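Phosphatidylserine synthase (Haemophilus influenzae, PDB 3HSI) belongs to the phospholipase D superfamily, with two PLD-like regions in one chain. Local coordinates at residues V152-A157 against D185-F190. Numbering follows the deposited sequence.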
ATOM      1  N   VAL C 152      23.668  11.630  21.558  1.00 24.41           N
ATOM      2  CA  VAL C 152      22.974  10.869  20.533  1.00 22.99           C
ATOM      3  C   VAL C 152      23.914   9.851  19.864  1.00 23.13           C
ATOM      4  O   VAL C 152      24.991  10.210  19.386  1.00 22.35           O
ATOM      5  CB  VAL C 152      22.318  11.764  19.482  1.00 23.32           C
ATOM      6  CG1 VAL C 152      21.686  10.923  18.390  1.00 23.10           C
ATOM      7  CG2 VAL C 152      21.237  12.636  20.115  1.00 24.28           C
ATOM      8  N   LEU C 153      23.496   8.582  19.841  1.00 22.34           N
ATOM      9  CA  LEU C 153      24.173   7.573  19.033  1.00 22.57           C
ATOM     10  C   LEU C 153      23.211   7.202  17.909  1.00 22.26           C
ATOM     11  O   LEU C 153      22.169   6.612  18.152  1.00 22.60           O
ATOM     12  CB  LEU C 153      24.562   6.362  19.886  1.00 21.21           C
ATOM     13  CG  LEU C 153      25.475   5.293  19.269  1.00 23.06           C
ATOM     14  CD1 LEU C 153      26.813   5.883  18.771  1.00 22.01           C
ATOM     15  CD2 LEU C 153      25.768   4.145  20.267  1.00 20.08           C
ATOM     16  N   TYR C 154      23.552   7.588  16.689  1.00 22.72           N
ATOM     17  CA  TYR C 154      22.648   7.413  15.563  1.00 23.30           C
ATOM     18  C   TYR C 154      23.174   6.325  14.631  1.00 23.64           C
ATOM     19  O   TYR C 154      24.349   6.342  14.254  1.00 24.21           O
ATOM     20  CB  TYR C 154      22.455   8.732  14.811  1.00 23.03           C
ATOM     21  CG  TYR C 154      21.294   8.704  13.829  1.00 24.91           C
ATOM     22  CD1 TYR C 154      20.024   9.159  14.201  1.00 22.69           C
ATOM     23  CD2 TYR C 154      21.464   8.199  12.518  1.00 24.09           C
ATOM     24  CE1 TYR C 154      18.953   9.111  13.299  1.00 23.46           C
ATOM     25  CE2 TYR C 154      20.417   8.146  11.631  1.00 23.50           C
ATOM     26  CZ  TYR C 154      19.158   8.606  12.021  1.00 24.34           C
ATOM     27  OH  TYR C 154      18.114   8.538  11.126  1.00 24.95           O
ATOM     28  N   SER C 155      22.297   5.402  14.241  1.00 22.76           N
ATOM     29  CA  SER C 155      22.679   4.310  13.364  1.00 23.95           C
ATOM     30  C   SER C 155      21.464   3.600  12.791  1.00 23.90           C
ATOM     31  O   SER C 155      20.398   3.547  13.427  1.00 24.30           O
ATOM     32  CB  SER C 155      23.492   3.262  14.124  1.00 23.58           C
ATOM     33  OG  SER C 155      23.875   2.242  13.231  1.00 24.01           O
ATOM     34  N   GLY C 156      21.641   3.010  11.617  1.00 23.67           N
ATOM     35  CA  GLY C 156      20.561   2.199  11.021  1.00 23.82           C
ATOM     36  C   GLY C 156      20.421   0.831  11.699  1.00 23.70           C
ATOM     37  O   GLY C 156      19.485   0.093  11.411  1.00 22.43           O
ATOM     38  N   ALA C 157      21.344   0.515  12.620  1.00 23.99           N
ATOM     39  CA  ALA C 157      21.486  -0.844  13.202  1.00 24.77           C
ATOM     40  C   ALA C 157      20.411  -1.148  14.233  1.00 24.93           C
ATOM     41  O   ALA C 157      20.040  -0.269  15.021  1.00 25.77           O
ATOM     42  CB  ALA C 157      22.847  -0.994  13.855  1.00 25.36           C
ATOM     43  N   ASP C 185      17.818  16.673  23.598  1.00 21.87           N
ATOM     44  CA  ASP C 185      16.494  17.109  24.092  1.00 22.20           C
ATOM     45  C   ASP C 185      15.457  17.084  22.957  1.00 22.30           C
ATOM     46  O   ASP C 185      14.342  16.688  23.156  1.00 23.02           O
ATOM     47  CB  ASP C 185      16.572  18.497  24.683  1.00 21.67           C
ATOM     48  CG  ASP C 185      17.299  18.527  26.022  1.00 25.46           C
ATOM     49  OD1 ASP C 185      17.575  17.445  26.624  1.00 27.28           O
ATOM     50  OD2 ASP C 185      17.609  19.648  26.472  1.00 27.97           O
ATOM     51  N   SER C 186      15.853  17.457  21.753  1.00 22.30           N
ATOM     52  CA  SER C 186      14.908  17.503  20.630  1.00 23.09           C
ATOM     53  C   SER C 186      14.418  16.114  20.252  1.00 23.34           C
ATOM     54  O   SER C 186      13.252  15.934  19.906  1.00 23.51           O
ATOM     55  CB  SER C 186      15.578  18.140  19.410  1.00 23.18           C
ATOM     56  OG  SER C 186      14.707  18.097  18.297  1.00 25.35           O
HETATM   57  N   MSE C 187      15.321  15.138  20.312  1.00 22.87           N
HETATM   58  CA  MSE C 187      14.983  13.782  19.938  1.00 23.98           C
HETATM   59  C   MSE C 187      14.049  13.080  20.967  1.00 23.46           C
HETATM   60  O   MSE C 187      13.015  12.470  20.605  1.00 23.86           O
HETATM   61  CB  MSE C 187      16.269  13.018  19.622  1.00 23.69           C
HETATM   62  CG  MSE C 187      16.925  13.612  18.367  1.00 27.04           C
HETATM   63 SE   MSE C 187      18.338  12.501  17.667  0.75 36.39          SE
HETATM   64  CE  MSE C 187      17.217  11.462  16.422  1.00 30.25           C
ATOM     65  N   VAL C 188      14.377  13.254  22.234  1.00 21.86           N
ATOM     66  CA  VAL C 188      13.551  12.774  23.323  1.00 21.89           C
ATOM     67  C   VAL C 188      12.164  13.452  23.329  1.00 21.80           C
ATOM     68  O   VAL C 188      11.174  12.809  23.620  1.00 21.14           O
ATOM     69  CB  VAL C 188      14.259  13.044  24.676  1.00 22.22           C
ATOM     70  CG1 VAL C 188      13.295  12.838  25.868  1.00 19.97           C
ATOM     71  CG2 VAL C 188      15.544  12.204  24.769  1.00 18.28           C
ATOM     72  N   ASN C 189      12.115  14.754  23.044  1.00 22.47           N
ATOM     73  CA  ASN C 189      10.839  15.450  22.938  1.00 22.65           C
ATOM     74  C   ASN C 189       9.940  14.866  21.831  1.00 23.10           C
ATOM     75  O   ASN C 189       8.737  14.674  22.034  1.00 22.39           O
ATOM     76  CB  ASN C 189      11.036  16.944  22.759  1.00 22.16           C
ATOM     77  CG  ASN C 189      11.421  17.633  24.053  1.00 24.90           C
ATOM     78  OD1 ASN C 189      11.213  17.109  25.139  1.00 25.79           O
ATOM     79  ND2 ASN C 189      11.957  18.832  23.939  1.00 26.37           N
ATOM     80  N   PHE C 190      10.541  14.549  20.693  1.00 23.44           N
ATOM     81  CA  PHE C 190       9.807  13.946  19.563  1.00 23.67           C
ATOM     82  C   PHE C 190       9.205  12.618  19.989  1.00 23.56           C
ATOM     83  O   PHE C 190       8.029  12.305  19.712  1.00 23.16           O
ATOM     84  CB  PHE C 190      10.737  13.755  18.339  1.00 23.18           C
ATOM     85  CG  PHE C 190      10.054  13.112  17.162  1.00 24.35           C
ATOM     86  CD1 PHE C 190       9.191  13.841  16.359  1.00 24.10           C
ATOM     87  CD2 PHE C 190      10.211  11.755  16.904  1.00 25.42           C
ATOM     88  CE1 PHE C 190       8.520  13.227  15.284  1.00 26.04           C
ATOM     89  CE2 PHE C 190       9.532  11.133  15.820  1.00 24.10           C
ATOM     90  CZ  PHE C 190       8.701  11.868  15.024  1.00 23.24           C
TER
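V152 meets the helix through both branches of its side chain, and the group that receives them is the selenium of M187, modelled as selenomethionine. CG1 and CG2 of V152 each stand 3.8 Å from SE of M187, so the heavy atom faces the fork of the valine and not one methyl alone; the two side chains cross at about a right angle. The V152 rotamer, with CG1 anti to the backbone N (chi1 176°), presents both methyls to the helix. L153, the next residue, faces the other way, packing on F38 and I42 of helix 35-48, as expected from the alternation of side chains along a strand. Y154, two residues on from V152, sets off across the line to the helix, but its ring comes up to M187. Here the bend of the M187 side chain matters: chi3 of 92° turns CE away from the line of the chain and brings it to the edge of the Y154 ring, near its plane, 4.3 Å from CD1 of Y154. One side chain, bent at chi3, thus reaches two alternate strand residues, and the pairing is wholly apolar, with no hydrogen bond between the two segments. The Y154 hydroxyl is satisfied by the side chain of N393. OG of S155 accepts from N of A157 at 3.1 Å, closing an ST turn, and is also bonded to the carbonyl of R174. This turn lies within the phospholipase D active-site motif. Strand 151-155 runs antiparallel between strands 146-148 and 171-179, with helix 35-48 beside L153; M187 also touches N393 and L395, and L395 meets Y154 too, so the contact sets helix 181-195 against the sheet that contains strand 151-155, beside strand 391-398 of the other sheet.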